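Local structure of putative sugar binding protein (Bacteroides vulgatus ATCC 8482, 3KEZ) at residues N28-T33 and Y86-N91; T33-D38 and I259-T264; A39-L44 and D265-E270; M272-S277 and E325-A330; N317-Q322 and L392-H397. The protein is probably an outer-membrane lipoprotein of the SusD family that binds calcium and is likely to capture sugars for uptake. All coordinates share one frame; numbering follows the deposited sequence. Where two conformers were deposited one is given.

Interaction 1: residues N28-T33 and Y86-N91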
# COMPACT_ATOMS: atom_id res chain seq x y z
N ASN A 28 2.71 20.09 -0.29
CA ASN A 28 3.11 19.88 -1.66
C ASN A 28 4.47 19.20 -1.73
O ASN A 28 4.64 18.27 -2.52
CB ASN A 28 3.12 21.20 -2.45
CG ASN A 28 1.73 21.81 -2.60
OD1 ASN A 28 0.73 21.11 -2.58
ND2 ASN A 28 1.67 23.13 -2.75
N GLY A 29 5.41 19.65 -0.91
CA GLY A 29 6.70 18.98 -0.79
C GLY A 29 6.56 17.52 -0.38
O GLY A 29 7.25 16.66 -0.93
N ILE A 30 5.67 17.25 0.57
CA ILE A 30 5.45 15.88 1.06
C ILE A 30 4.96 14.99 -0.11
O ILE A 30 5.53 13.97 -0.39
CB ILE A 30 4.47 15.84 2.27
CG1 ILE A 30 5.16 16.39 3.54
CG2 ILE A 30 3.95 14.45 2.51
CD1 ILE A 30 4.19 17.03 4.57
N TYR A 31 3.94 15.44 -0.84
CA TYR A 31 3.37 14.67 -1.93
C TYR A 31 4.44 14.49 -3.00
O TYR A 31 4.56 13.41 -3.55
CB TYR A 31 2.11 15.36 -2.49
CG TYR A 31 0.89 15.17 -1.60
CD1 TYR A 31 0.33 13.90 -1.40
CD2 TYR A 31 0.29 16.25 -0.98
CE1 TYR A 31 -0.80 13.72 -0.59
CE2 TYR A 31 -0.86 16.09 -0.15
CZ TYR A 31 -1.38 14.80 0.04
OH TYR A 31 -2.48 14.63 0.84
N SER A 32 5.27 15.50 -3.25
CA SER A 32 6.32 15.38 -4.26
C SER A 32 7.32 14.28 -3.85
O SER A 32 7.74 13.45 -4.69
CB SER A 32 7.02 16.72 -4.51
OG SER A 32 8.18 16.56 -5.29
N THR A 33 7.67 14.24 -2.56
CA THR A 33 8.51 13.17 -2.01
C THR A 33 7.88 11.77 -2.17
O THR A 33 8.56 10.81 -2.57
CB THR A 33 8.87 13.44 -0.51
OG1 THR A 33 9.51 14.72 -0.41
CG2 THR A 33 9.77 12.35 0.10
N TYR A 86 10.95 8.73 6.86
CA TYR A 86 11.26 9.63 7.95
C TYR A 86 11.30 11.08 7.48
O TYR A 86 10.94 11.99 8.24
CB TYR A 86 12.56 9.22 8.68
CG TYR A 86 12.25 8.21 9.78
CD1 TYR A 86 11.41 8.55 10.87
CD2 TYR A 86 12.71 6.90 9.69
CE1 TYR A 86 11.09 7.63 11.83
CE2 TYR A 86 12.40 5.96 10.65
CZ TYR A 86 11.59 6.32 11.71
OH TYR A 86 11.32 5.38 12.67
N SER A 87 11.73 11.30 6.24
CA SER A 87 11.60 12.64 5.64
C SER A 87 10.16 13.15 5.61
O SER A 87 9.87 14.27 6.05
CB SER A 87 12.14 12.60 4.21
OG SER A 87 12.04 13.87 3.62
N ILE A 88 9.27 12.32 5.09
CA ILE A 88 7.85 12.58 5.08
C ILE A 88 7.30 12.87 6.50
O ILE A 88 6.63 13.90 6.75
CB ILE A 88 7.09 11.38 4.41
CG1 ILE A 88 7.37 11.33 2.91
CG2 ILE A 88 5.59 11.45 4.73
CD1 ILE A 88 7.08 9.98 2.29
N ILE A 89 7.58 11.97 7.43
CA ILE A 89 7.17 12.18 8.85
C ILE A 89 7.71 13.52 9.42
O ILE A 89 6.98 14.25 10.08
CB ILE A 89 7.64 10.98 9.78
CG1 ILE A 89 6.88 9.69 9.38
CG2 ILE A 89 7.51 11.40 11.26
CD1 ILE A 89 7.41 8.34 10.05
N GLN A 90 8.97 13.84 9.17
CA GLN A 90 9.51 15.14 9.67
C GLN A 90 8.69 16.33 9.18
O GLN A 90 8.41 17.24 9.93
CB GLN A 90 10.97 15.36 9.27
CG GLN A 90 11.99 14.65 10.08
CD GLN A 90 12.08 15.18 11.50
OE1 GLN A 90 12.60 16.27 11.74
NE2 GLN A 90 11.60 14.39 12.44
N ASN A 91 8.30 16.33 7.90
CA ASN A 91 7.50 17.45 7.36
C ASN A 91 6.05 17.46 7.84
O ASN A 91 5.41 18.54 7.97
CB ASN A 91 7.63 17.49 5.83
CG ASN A 91 9.00 18.00 5.39
OD1 ASN A 91 9.28 19.18 5.51
ND2 ASN A 91 9.88 17.10 4.97
O HOH W 1 9.39 14.91 2.50
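Residues 28-33 of helix 20-34 and 86-91 of helix 80-96 run almost antiparallel, at 169°, with axes 9.7 Å apart at closest approach. Ile30 and Ile88 lie level, with their CA atoms 5.7 Å apart. Ile30 carries much of the apolar contact. Its CG1 is anti to the carbonyl carbon and its CG2 is anti to the backbone N, so the two branches serve different partners. Ile30 CG1 lies against Asn91 CB at 3.5 Å. Ile30 CD1 rests on the same carbon, Asn91 CB, at 3.7 Å, and the two side chains slide past each other in opposite directions. On the other branch, Ile30 CG2 meets Ile88 CG2 at 4.1 Å, the two isoleucines crossing obliquely. Thr33 slides past Ile88 with its methyl, Thr33 CG2 lying 3.8 Å from Ile88 CG1. An alanine at Ile30 would lack both branches and would probably loosen the fit against Ile88 and Asn91. Beside this apolar strip, water 1 bridges the helices. It lies 2.9 Å from Thr33 OG1, is bonded to Ser87 OG, and accepts weakly from Asn91 ND2. Asn91 ND2 also donates to Ser87 O at 3.0 Å, one turn back, through a bent bond that arrives above the carbonyl plane. Ser87 O takes the backbone N-H of Asn91 as well. Ile88 packs further on Ile122 of helix 109-134. The helix pair is thus joined by direct apolar packing, and Thr33, Ser87 and Asn91 are linked through water 1, the Asn91 bond being weak.

Interaction 2: residues T33-D38 and I259-T264. With CA (calcium ion), chain C.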
# COMPACT_ATOMS: atom_id res chain seq x y z
N THR A 33 7.67 14.24 -2.56
CA THR A 33 8.51 13.17 -2.01
C THR A 33 7.88 11.77 -2.17
O THR A 33 8.56 10.81 -2.57
CB THR A 33 8.87 13.44 -0.51
OG1 THR A 33 9.51 14.72 -0.41
CG2 THR A 33 9.77 12.35 0.10
N MSE A 34 6.59 11.67 -1.87
CA MSE A 34 5.86 10.41 -2.01
C MSE A 34 5.83 9.90 -3.43
O MSE A 34 5.70 8.70 -3.62
CB MSE A 34 4.40 10.58 -1.52
CG MSE A 34 4.31 10.90 -0.05
SE MSE A 34 2.56 11.31 0.57
CE MSE A 34 1.93 9.55 0.56
N GLN A 35 5.85 10.82 -4.41
CA GLN A 35 5.89 10.49 -5.84
C GLN A 35 7.16 9.80 -6.34
O GLN A 35 7.16 9.23 -7.44
CB GLN A 35 5.67 11.74 -6.72
CG GLN A 35 4.23 12.11 -6.82
CD GLN A 35 4.02 13.55 -7.12
OE1 GLN A 35 4.82 14.19 -7.85
NE2 GLN A 35 2.91 14.10 -6.60
N SER A 36 8.24 9.84 -5.56
CA SER A 36 9.51 9.25 -6.00
C SER A 36 9.36 7.76 -6.26
O SER A 36 8.61 7.08 -5.56
CB SER A 36 10.59 9.45 -4.90
OG SER A 36 11.80 8.77 -5.20
N SER A 37 10.12 7.24 -7.21
CA SER A 37 10.17 5.80 -7.42
C SER A 37 10.81 5.08 -6.21
O SER A 37 10.64 3.89 -6.04
CB SER A 37 10.90 5.45 -8.72
OG SER A 37 12.25 5.88 -8.64
N ASP A 38 11.53 5.82 -5.37
CA ASP A 38 12.02 5.26 -4.12
C ASP A 38 10.94 5.26 -3.04
O ASP A 38 11.14 4.66 -1.99
CB ASP A 38 13.26 6.03 -3.62
CG ASP A 38 14.54 5.65 -4.37
OD1 ASP A 38 14.53 4.67 -5.13
OD2 ASP A 38 15.54 6.35 -4.21
N ILE A 259 -1.40 8.60 -6.41
CA ILE A 259 -0.15 9.29 -6.66
C ILE A 259 -0.21 9.74 -8.12
O ILE A 259 -0.36 8.91 -9.04
CB ILE A 259 1.12 8.42 -6.43
CG1 ILE A 259 1.18 7.85 -4.99
CG2 ILE A 259 2.39 9.20 -6.79
CD1 ILE A 259 1.19 8.91 -3.85
N VAL A 260 -0.10 11.06 -8.32
CA VAL A 260 -0.13 11.69 -9.65
C VAL A 260 1.30 11.92 -10.16
O VAL A 260 2.07 12.67 -9.55
CB VAL A 260 -0.90 13.01 -9.64
CG1 VAL A 260 -0.87 13.68 -11.03
CG2 VAL A 260 -2.37 12.76 -9.20
N ASN A 261 1.63 11.24 -11.24
CA ASN A 261 2.90 11.40 -11.95
C ASN A 261 2.65 12.07 -13.30
O ASN A 261 1.68 11.74 -14.00
CB ASN A 261 3.54 10.00 -12.15
CG ASN A 261 4.03 9.40 -10.83
OD1 ASN A 261 4.56 10.11 -9.99
ND2 ASN A 261 3.82 8.08 -10.65
N LEU A 262 3.50 13.01 -13.69
CA LEU A 262 3.27 13.80 -14.93
C LEU A 262 4.46 13.77 -15.87
O LEU A 262 5.60 13.69 -15.42
CB LEU A 262 2.92 15.24 -14.58
CG LEU A 262 1.70 15.45 -13.67
CD1 LEU A 262 1.65 16.88 -13.22
CD2 LEU A 262 0.38 15.03 -14.40
N THR A 263 4.21 13.85 -17.18
CA THR A 263 5.30 13.97 -18.17
C THR A 263 6.33 15.02 -17.73
O THR A 263 7.53 14.82 -17.91
CB THR A 263 4.76 14.32 -19.59
OG1 THR A 263 3.91 13.26 -20.05
CG2 THR A 263 5.91 14.55 -20.58
N THR A 264 5.85 16.10 -17.12
CA THR A 264 6.69 17.23 -16.72
C THR A 264 7.10 17.16 -15.25
O THR A 264 7.65 18.10 -14.69
CB THR A 264 5.95 18.56 -17.00
OG1 THR A 264 4.66 18.52 -16.36
CG2 THR A 264 5.78 18.75 -18.52
CA CA C . 0.20 10.13 -15.06
O HOH W 2 -1.54 12.04 -15.28
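The calcium site of the protein lies at one end of this contact, where residues 259-264 leave strand 255-259. The carbonyl Asn261 O binds the ion at 2.4 Å from CA. Water 2 is also a ligand, and Gln322, Glu325, Asp329 and Asn331 complete the shell. Residues 33-38, which lead the chain out of helix 20-34, pack beside this stretch. Gln35 is the central side chain. Its CG is anti to the carbonyl carbon, and the chain runs on extended across Ile259. Gln35 CG presses on Ile259 CG2 at 3.4 Å, the two side chains crossing obliquely. Further along, Gln35 CD lies 3.2 Å from Val260 O. Ile259 sends its other branch to the helix, where Ile259 CD1 lies 4.3 Å from CB of Met34, which is selenomethionine here. The amide of Asn261 lies beside Gln35, its OD1 3.8 Å from Gln35 CG. Asn261 ND2 is hydrogen-bonded to Ser41 OG and to Ala330 O. An ST turn shapes the later part of residues 33-38, where Asp38 N donates to Ser36 OG at 3.0 Å. The arrangement belongs to the calcium site of this SusD-family protein, in which Asn261 gives its main-chain carbonyl to the ion while its amide is tied to the neighbouring loops.

Interaction 3: residues A39-L44 and D265-E270. With EDO (1,2-ethanediol), chain G.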
# COMPACT_ATOMS: atom_id res chain seq x y z
N ALA A 39 9.84 5.96 -3.28
CA ALA A 39 8.72 5.98 -2.34
C ALA A 39 7.52 5.30 -3.00
O ALA A 39 7.62 4.13 -3.41
CB ALA A 39 8.40 7.42 -1.85
N TYR A 40 6.40 6.01 -3.09
CA TYR A 40 5.15 5.40 -3.51
C TYR A 40 4.95 5.24 -5.03
O TYR A 40 3.95 4.69 -5.47
CB TYR A 40 3.96 6.12 -2.86
CG TYR A 40 3.93 5.89 -1.37
CD1 TYR A 40 3.53 4.63 -0.82
CD2 TYR A 40 4.37 6.88 -0.49
CE1 TYR A 40 3.52 4.42 0.57
CE2 TYR A 40 4.37 6.66 0.92
CZ TYR A 40 3.94 5.46 1.43
OH TYR A 40 3.97 5.28 2.80
N SER A 41 5.91 5.67 -5.83
CA SER A 41 5.84 5.35 -7.25
C SER A 41 6.66 4.09 -7.56
O SER A 41 6.77 3.72 -8.71
CB SER A 41 6.27 6.55 -8.09
OG SER A 41 5.21 7.46 -8.31
N GLY A 42 7.22 3.44 -6.55
CA GLY A 42 7.99 2.22 -6.80
C GLY A 42 8.20 1.33 -5.60
O GLY A 42 7.35 0.50 -5.25
N ARG A 43 9.31 1.55 -4.91
CA ARG A 43 9.79 0.60 -3.90
C ARG A 43 8.81 0.29 -2.81
O ARG A 43 8.74 -0.87 -2.40
CB ARG A 43 11.12 1.10 -3.30
CG ARG A 43 12.24 0.98 -4.30
CD ARG A 43 13.57 1.42 -3.72
NE ARG A 43 14.65 1.29 -4.69
CZ ARG A 43 15.87 1.77 -4.53
NH1 ARG A 43 16.18 2.41 -3.43
NH2 ARG A 43 16.78 1.63 -5.49
N LEU A 44 8.04 1.30 -2.36
CA LEU A 44 7.06 1.07 -1.28
C LEU A 44 5.85 0.29 -1.78
O LEU A 44 5.20 -0.41 -0.99
CB LEU A 44 6.63 2.37 -0.57
CG LEU A 44 7.81 3.09 0.13
CD1 LEU A 44 7.32 4.41 0.67
CD2 LEU A 44 8.42 2.25 1.27
N ASP A 265 6.84 16.02 -14.63
CA ASP A 265 7.13 15.81 -13.23
C ASP A 265 7.20 14.30 -13.02
O ASP A 265 6.31 13.72 -12.39
CB ASP A 265 6.02 16.40 -12.40
CG ASP A 265 6.25 16.22 -10.91
OD1 ASP A 265 7.43 16.29 -10.48
OD2 ASP A 265 5.25 16.04 -10.19
N SER A 266 8.24 13.69 -13.58
CA SER A 266 8.28 12.25 -13.78
C SER A 266 9.08 11.52 -12.70
O SER A 266 10.15 11.99 -12.29
CB SER A 266 8.86 11.92 -15.16
OG SER A 266 9.07 10.53 -15.28
N PRO A 267 8.57 10.36 -12.24
CA PRO A 267 9.32 9.55 -11.29
C PRO A 267 10.46 8.77 -11.92
O PRO A 267 11.26 8.19 -11.20
CB PRO A 267 8.27 8.58 -10.73
CG PRO A 267 7.31 8.43 -11.84
CD PRO A 267 7.20 9.83 -12.40
N GLY A 268 10.53 8.74 -13.24
CA GLY A 268 11.61 8.03 -13.93
C GLY A 268 11.34 6.55 -14.15
O GLY A 268 10.29 6.01 -13.76
N LYS A 269 12.31 5.89 -14.75
CA LYS A 269 12.15 4.50 -15.23
C LYS A 269 12.12 3.43 -14.13
O LYS A 269 11.86 2.25 -14.43
CB LYS A 269 13.22 4.20 -16.28
CG LYS A 269 13.01 4.91 -17.63
CD LYS A 269 14.18 4.63 -18.58
CE LYS A 269 14.01 5.38 -19.91
NZ LYS A 269 15.13 5.10 -20.87
N GLU A 270 12.36 3.79 -12.87
CA GLU A 270 12.18 2.82 -11.77
C GLU A 270 10.78 2.87 -11.15
O GLU A 270 10.52 2.25 -10.13
CB GLU A 270 13.27 2.98 -10.70
CG GLU A 270 14.66 2.74 -11.25
CD GLU A 270 15.73 2.58 -10.19
OE1 GLU A 270 15.60 3.19 -9.11
OE2 GLU A 270 16.72 1.86 -10.48
C1 EDO G . 20.26 4.04 -4.22
O1 EDO G . 19.16 3.64 -3.41
C2 EDO G . 20.41 3.06 -5.38
O2 EDO G . 20.02 1.74 -4.95
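Ser41 and Pro267 make the closest contact, Ser41 CB lying 3.9 Å from Pro267 CB. Next to them the backbones meet, with Gly42 CA 4.2 Å from Glu270 O. A side chain at Gly42 would crowd that carbonyl. Alongside, the extended chain of Arg43 brings its guanidinium near Glu270, with Arg43 NH2 4.1 Å from Glu270 OE1. The oxygen is well out of the guanidinium plane, so no N-H points at it; the opposite charges would probably attract, but the pair is beyond a salt bridge. A molecule of 1,2-ethanediol, probably from the crystallisation liquor, takes two N-H groups of Arg43. Arg43 NH1 donates to its O1 at 3.2 Å, nearly straight at 170°, and Arg43 NH2 donates to its O2 at 3.3 Å. Further out, Arg43 NH1 is also hydrogen-bonded to Ser80 OG, and Glu270 OE2 forms a salt bridge with Arg63. A type I turn from Ala39 to Gly42 sets residues 39-44, Ala39 O accepting from Gly42 N and Leu44 N. An ST turn at Ser266 shapes residues 265-270, Gly268 N donating to Ser266 OG at 3.1 Å. The direct contact is small, one carbon-to-carbon touch beside a backbone approach and a loose pair of opposite charges, and the polar ends are held mainly by partners outside it.

Interaction 4: residues M272-S277 and E325-A330. With CA (calcium ion), chain C.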
# COMPACT_ATOMS: atom_id res chain seq x y z
N MSE A 272 6.58 2.12 -11.09
CA MSE A 272 5.76 0.90 -11.34
C MSE A 272 5.37 0.77 -12.80
O MSE A 272 5.36 -0.35 -13.34
CB MSE A 272 4.52 0.88 -10.43
CG MSE A 272 4.84 0.80 -8.93
SE MSE A 272 5.68 -0.87 -8.54
CE MSE A 272 4.12 -2.08 -8.56
N GLY A 273 5.07 1.90 -13.43
CA GLY A 273 4.68 1.93 -14.82
C GLY A 273 5.75 1.35 -15.73
O GLY A 273 5.43 0.66 -16.70
N TYR A 274 7.01 1.64 -15.42
CA TYR A 274 8.12 1.10 -16.21
C TYR A 274 8.56 -0.30 -15.73
O TYR A 274 9.03 -1.11 -16.52
CB TYR A 274 9.30 2.06 -16.18
CG TYR A 274 10.11 2.12 -17.45
CD1 TYR A 274 9.66 2.81 -18.57
CD2 TYR A 274 11.36 1.51 -17.51
CE1 TYR A 274 10.44 2.87 -19.74
CE2 TYR A 274 12.13 1.57 -18.67
CZ TYR A 274 11.67 2.25 -19.77
OH TYR A 274 12.47 2.29 -20.88
N LEU A 275 8.41 -0.61 -14.44
CA LEU A 275 8.85 -1.94 -13.97
C LEU A 275 7.89 -3.04 -14.43
O LEU A 275 8.32 -4.16 -14.74
CB LEU A 275 9.01 -1.99 -12.45
CG LEU A 275 10.07 -1.05 -11.84
CD1 LEU A 275 9.89 -1.01 -10.33
CD2 LEU A 275 11.46 -1.49 -12.24
N ASN A 276 6.61 -2.70 -14.56
CA ASN A 276 5.57 -3.72 -14.80
C ASN A 276 5.16 -3.75 -16.25
O ASN A 276 3.99 -3.67 -16.55
CB ASN A 276 4.35 -3.43 -13.91
CG ASN A 276 4.60 -3.80 -12.44
OD1 ASN A 276 4.23 -4.90 -12.01
ND2 ASN A 276 5.23 -2.88 -11.67
N SER A 277 6.14 -3.81 -17.16
CA SER A 277 5.84 -3.73 -18.59
C SER A 277 6.99 -4.29 -19.39
O SER A 277 8.15 -4.09 -19.05
CB SER A 277 5.61 -2.27 -19.05
OG SER A 277 5.68 -2.16 -20.47
N GLU A 325 0.86 10.20 -22.30
CA GLU A 325 2.00 9.96 -21.40
C GLU A 325 2.76 8.69 -21.74
O GLU A 325 2.22 7.76 -22.30
CB GLU A 325 1.53 9.80 -19.97
CG GLU A 325 1.04 11.04 -19.36
CD GLU A 325 0.68 10.83 -17.90
OE1 GLU A 325 0.37 9.66 -17.51
OE2 GLU A 325 0.74 11.83 -17.14
N ASN A 326 4.03 8.67 -21.36
CA ASN A 326 4.83 7.45 -21.39
C ASN A 326 4.36 6.54 -20.23
O ASN A 326 3.84 7.03 -19.25
CB ASN A 326 6.31 7.82 -21.23
CG ASN A 326 7.25 6.65 -21.47
OD1 ASN A 326 7.57 5.89 -20.54
ND2 ASN A 326 7.73 6.53 -22.71
N ILE A 327 4.56 5.24 -20.33
CA ILE A 327 4.27 4.34 -19.19
C ILE A 327 5.03 4.77 -17.93
O ILE A 327 4.59 4.51 -16.80
CB ILE A 327 4.57 2.86 -19.49
CG1 ILE A 327 6.02 2.67 -19.98
CG2 ILE A 327 3.56 2.31 -20.50
CD1 ILE A 327 6.46 1.21 -20.06
N THR A 328 6.19 5.40 -18.10
CA THR A 328 6.92 5.89 -16.95
C THR A 328 6.08 6.75 -15.99
O THR A 328 6.28 6.72 -14.77
CB THR A 328 8.14 6.71 -17.42
OG1 THR A 328 9.06 5.84 -18.08
CG2 THR A 328 8.80 7.35 -16.25
N ASP A 329 5.13 7.51 -16.53
CA ASP A 329 4.42 8.48 -15.75
C ASP A 329 3.01 8.04 -15.38
O ASP A 329 2.20 8.87 -14.96
CB ASP A 329 4.43 9.81 -16.49
CG ASP A 329 5.83 10.31 -16.70
OD1 ASP A 329 6.62 10.19 -15.74
OD2 ASP A 329 6.15 10.77 -17.82
N ALA A 330 2.76 6.73 -15.42
CA ALA A 330 1.51 6.18 -14.93
C ALA A 330 1.34 6.55 -13.48
O ALA A 330 2.31 6.49 -12.68
CB ALA A 330 1.47 4.66 -15.10
CA CA C . 0.20 10.13 -15.06
O HOH W 3 4.45 4.81 -13.06
O HOH W 2 -1.54 12.04 -15.28
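Residues 325-330 form part of the calcium-binding loop, and the short helix 272-275 packs against the turn within it. Glu325 holds the ion with both carboxylate oxygens, OE1 at 2.5 Å and OE2 at 2.7 Å from CA. Asp329 O is a third ligand from this segment, 2.4 Å from CA. Between these ligands the chain makes an Asx turn. Asn326 OD1 accepts from Thr328 N at 2.8 Å, in the carbonyl plane and on a lone pair. The same oxygen, Asn326 OD1, accepts from Thr328 OG1 at 2.9 Å, this donor sitting above the plane. Tyr274 lies alongside Thr328, pointing the same way, with Tyr274 CD1 3.1 Å from Thr328 OG1. Asn326 OD1 sits at the edge of that ring. A valine at Thr328 would lack the hydroxyl bond to Asn326 and would probably leave the Asx turn less firmly held beside Tyr274. Ile327 crosses Tyr274 at about a right angle. Its CG1 stands between the backbone N and the carbonyl carbon (chi1 54°), a crowded position that brings CG1 and CD1 against Gly273 O, with CD1 reaching Ser277. Deeper in, the backbones come very close. Gly273 CA makes a C-H...O contact with Ile327 O at 3.3 Å, and a CB on Gly273 would clash with that oxygen. Water 3 joins the two segments, accepting from Gly273 N and donating to Thr328 O and Ala330 O. The arrangement is an Asx turn between two calcium-binding residues, backed by a short helix that Gly273 lets come close.

Interaction 5: residues N317-Q322 and L392-H397. With CA (calcium ion), chain C.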
# COMPACT_ATOMS: atom_id res chain seq x y z
N ASN A 317 -0.78 -5.04 -15.95
CA ASN A 317 -0.91 -3.79 -16.70
C ASN A 317 -1.87 -2.82 -16.00
O ASN A 317 -2.81 -2.29 -16.62
CB ASN A 317 -1.42 -4.11 -18.13
CG ASN A 317 -1.18 -2.97 -19.10
OD1 ASN A 317 -0.16 -2.30 -19.01
ND2 ASN A 317 -2.13 -2.72 -20.01
N LYS A 318 -1.62 -2.57 -14.72
CA LYS A 318 -2.45 -1.63 -13.94
C LYS A 318 -1.94 -0.20 -14.00
O LYS A 318 -2.67 0.73 -13.71
CB LYS A 318 -2.54 -2.07 -12.48
CG LYS A 318 -3.29 -3.37 -12.30
CD LYS A 318 -3.34 -3.84 -10.83
CE LYS A 318 -4.44 -4.86 -10.62
NZ LYS A 318 -4.57 -5.32 -9.18
N TYR A 319 -0.67 -0.06 -14.30
CA TYR A 319 -0.04 1.24 -14.39
C TYR A 319 -0.11 1.72 -15.83
O TYR A 319 0.85 1.65 -16.59
CB TYR A 319 1.37 1.13 -13.85
CG TYR A 319 1.31 0.68 -12.41
CD1 TYR A 319 1.01 1.59 -11.38
CD2 TYR A 319 1.44 -0.67 -12.07
CE1 TYR A 319 0.87 1.16 -10.06
CE2 TYR A 319 1.30 -1.10 -10.74
CZ TYR A 319 1.04 -0.19 -9.75
OH TYR A 319 0.95 -0.64 -8.45
N GLN A 320 -1.30 2.19 -16.19
CA GLN A 320 -1.61 2.59 -17.56
C GLN A 320 -1.38 4.09 -17.64
O GLN A 320 -1.87 4.84 -16.81
CB GLN A 320 -3.05 2.20 -17.94
CG GLN A 320 -3.25 0.66 -17.89
CD GLN A 320 -4.66 0.20 -18.17
OE1 GLN A 320 -5.51 1.01 -18.52
NE2 GLN A 320 -4.92 -1.12 -18.01
N PRO A 321 -0.58 4.52 -18.60
CA PRO A 321 -0.38 5.97 -18.68
C PRO A 321 -1.68 6.69 -19.04
O PRO A 321 -2.56 6.11 -19.71
CB PRO A 321 0.64 6.10 -19.82
CG PRO A 321 0.37 4.90 -20.70
CD PRO A 321 -0.02 3.80 -19.75
N GLN A 322 -1.81 7.92 -18.57
CA GLN A 322 -2.90 8.81 -19.00
C GLN A 322 -2.61 9.30 -20.43
O GLN A 322 -1.53 9.05 -20.96
CB GLN A 322 -3.06 9.97 -17.99
CG GLN A 322 -3.82 9.56 -16.70
CD GLN A 322 -3.05 8.51 -15.84
OE1 GLN A 322 -1.81 8.58 -15.67
NE2 GLN A 322 -3.80 7.55 -15.28
N LEU A 392 -5.82 -7.29 -5.77
CA LEU A 392 -4.79 -6.34 -5.39
C LEU A 392 -3.37 -6.69 -5.87
O LEU A 392 -2.41 -6.09 -5.44
CB LEU A 392 -4.82 -6.13 -3.88
CG LEU A 392 -6.13 -5.55 -3.30
CD1 LEU A 392 -5.95 -5.25 -1.79
CD2 LEU A 392 -6.53 -4.25 -4.01
N VAL A 393 -3.26 -7.66 -6.76
CA VAL A 393 -1.99 -8.01 -7.39
C VAL A 393 -1.30 -6.75 -7.99
O VAL A 393 -1.94 -5.91 -8.67
CB VAL A 393 -2.16 -9.17 -8.40
CG1 VAL A 393 -3.06 -8.77 -9.57
CG2 VAL A 393 -0.80 -9.68 -8.84
N ALA A 394 -0.01 -6.60 -7.62
CA ALA A 394 0.89 -5.49 -8.08
C ALA A 394 0.61 -4.14 -7.40
O ALA A 394 1.16 -3.10 -7.80
CB ALA A 394 0.90 -5.34 -9.63
N GLU A 395 -0.21 -4.16 -6.33
CA GLU A 395 -0.53 -2.97 -5.54
C GLU A 395 0.04 -3.07 -4.12
O GLU A 395 -0.23 -2.22 -3.29
CB GLU A 395 -2.04 -2.70 -5.49
CG GLU A 395 -2.70 -2.42 -6.86
CD GLU A 395 -4.21 -2.42 -6.82
OE1 GLU A 395 -4.80 -1.47 -6.26
OE2 GLU A 395 -4.81 -3.33 -7.40
N GLY A 396 0.88 -4.07 -3.86
CA GLY A 396 1.74 -4.06 -2.67
C GLY A 396 1.22 -4.70 -1.40
O GLY A 396 1.75 -4.41 -0.29
N HIS A 397 0.26 -5.62 -1.54
CA HIS A 397 -0.41 -6.26 -0.39
C HIS A 397 -0.02 -7.71 -0.04
O HIS A 397 -0.05 -8.09 1.14
CB HIS A 397 -1.90 -6.23 -0.63
CG HIS A 397 -2.47 -4.86 -0.58
ND1 HIS A 397 -3.18 -4.39 0.52
CD2 HIS A 397 -2.41 -3.83 -1.46
CE1 HIS A 397 -3.53 -3.14 0.29
NE2 HIS A 397 -3.10 -2.78 -0.90
CA CA C . 0.20 10.13 -15.06
O HOH W 2 -1.54 12.04 -15.28
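Lys318 has its CG anti to the carbonyl carbon (chi1 -66°) and runs fully extended beyond it, while Tyr319 has CG in the same position (chi1 -61°). These settings send both polar tips into the turn at residues 392-395. Lys318 NZ donates to Val393 O at 2.7 Å, in the carbonyl plane and on a lone pair. It also donates to Glu395 OE2, with Lys318 NZ 2.7 Å from that oxygen, and this bond is part of a salt bridge. Glu395 OE2 offers its anti lone pair, and the two side chains cross at about a right angle. A third bond, from NZ to Glu391 O, completes the grip. Val393 CG1 lies 3.8 Å from Lys318 NZ. Tyr319 OH donates to Ala394 O at 2.6 Å. That carbonyl oxygen is at the ring edge and in the ring plane, and the bond lies in the carbonyl plane too. Ala394 CB adds a looser touch, 4.4 Å from Tyr319 CE2. A type II turn from Leu392 to Glu395 presents these acceptors, closed by Glu395 N donating to Leu392 O at 3.1 Å. Asp49 accepts from Ala394 N, and Arg336 forms a salt bridge with Glu395 OE1. At the far end of residues 317-322, Gln322 OE1 binds calcium at 2.6 Å from CA. All the touching residues are buried. The lysine ammonium is held by three bonds, and the neighbouring carboxylate is likely to keep it charged, while Arg336 would balance Glu395 from its other oxygen.

From the N terminus, interaction 1 closes the first loop, pairing helix 20-34 with helix 80-96. Interactions 2 and 3 cross it and each other. They tie residues 33-38 and 39-44 to the loop between strand 255-259 and helix 272-275, joining the N-terminal helices to the later half of the chain. Interaction 4 opens only after these have closed. It bridges helix 272-275 and the loop before strand 332-336. Interaction 5 crosses interaction 4 and reaches on to the turn before helix 398-403. Interactions 2, 4 and 5 each bring ligands to one calcium ion, while interaction 3 sits between 2 and 4 and touches both.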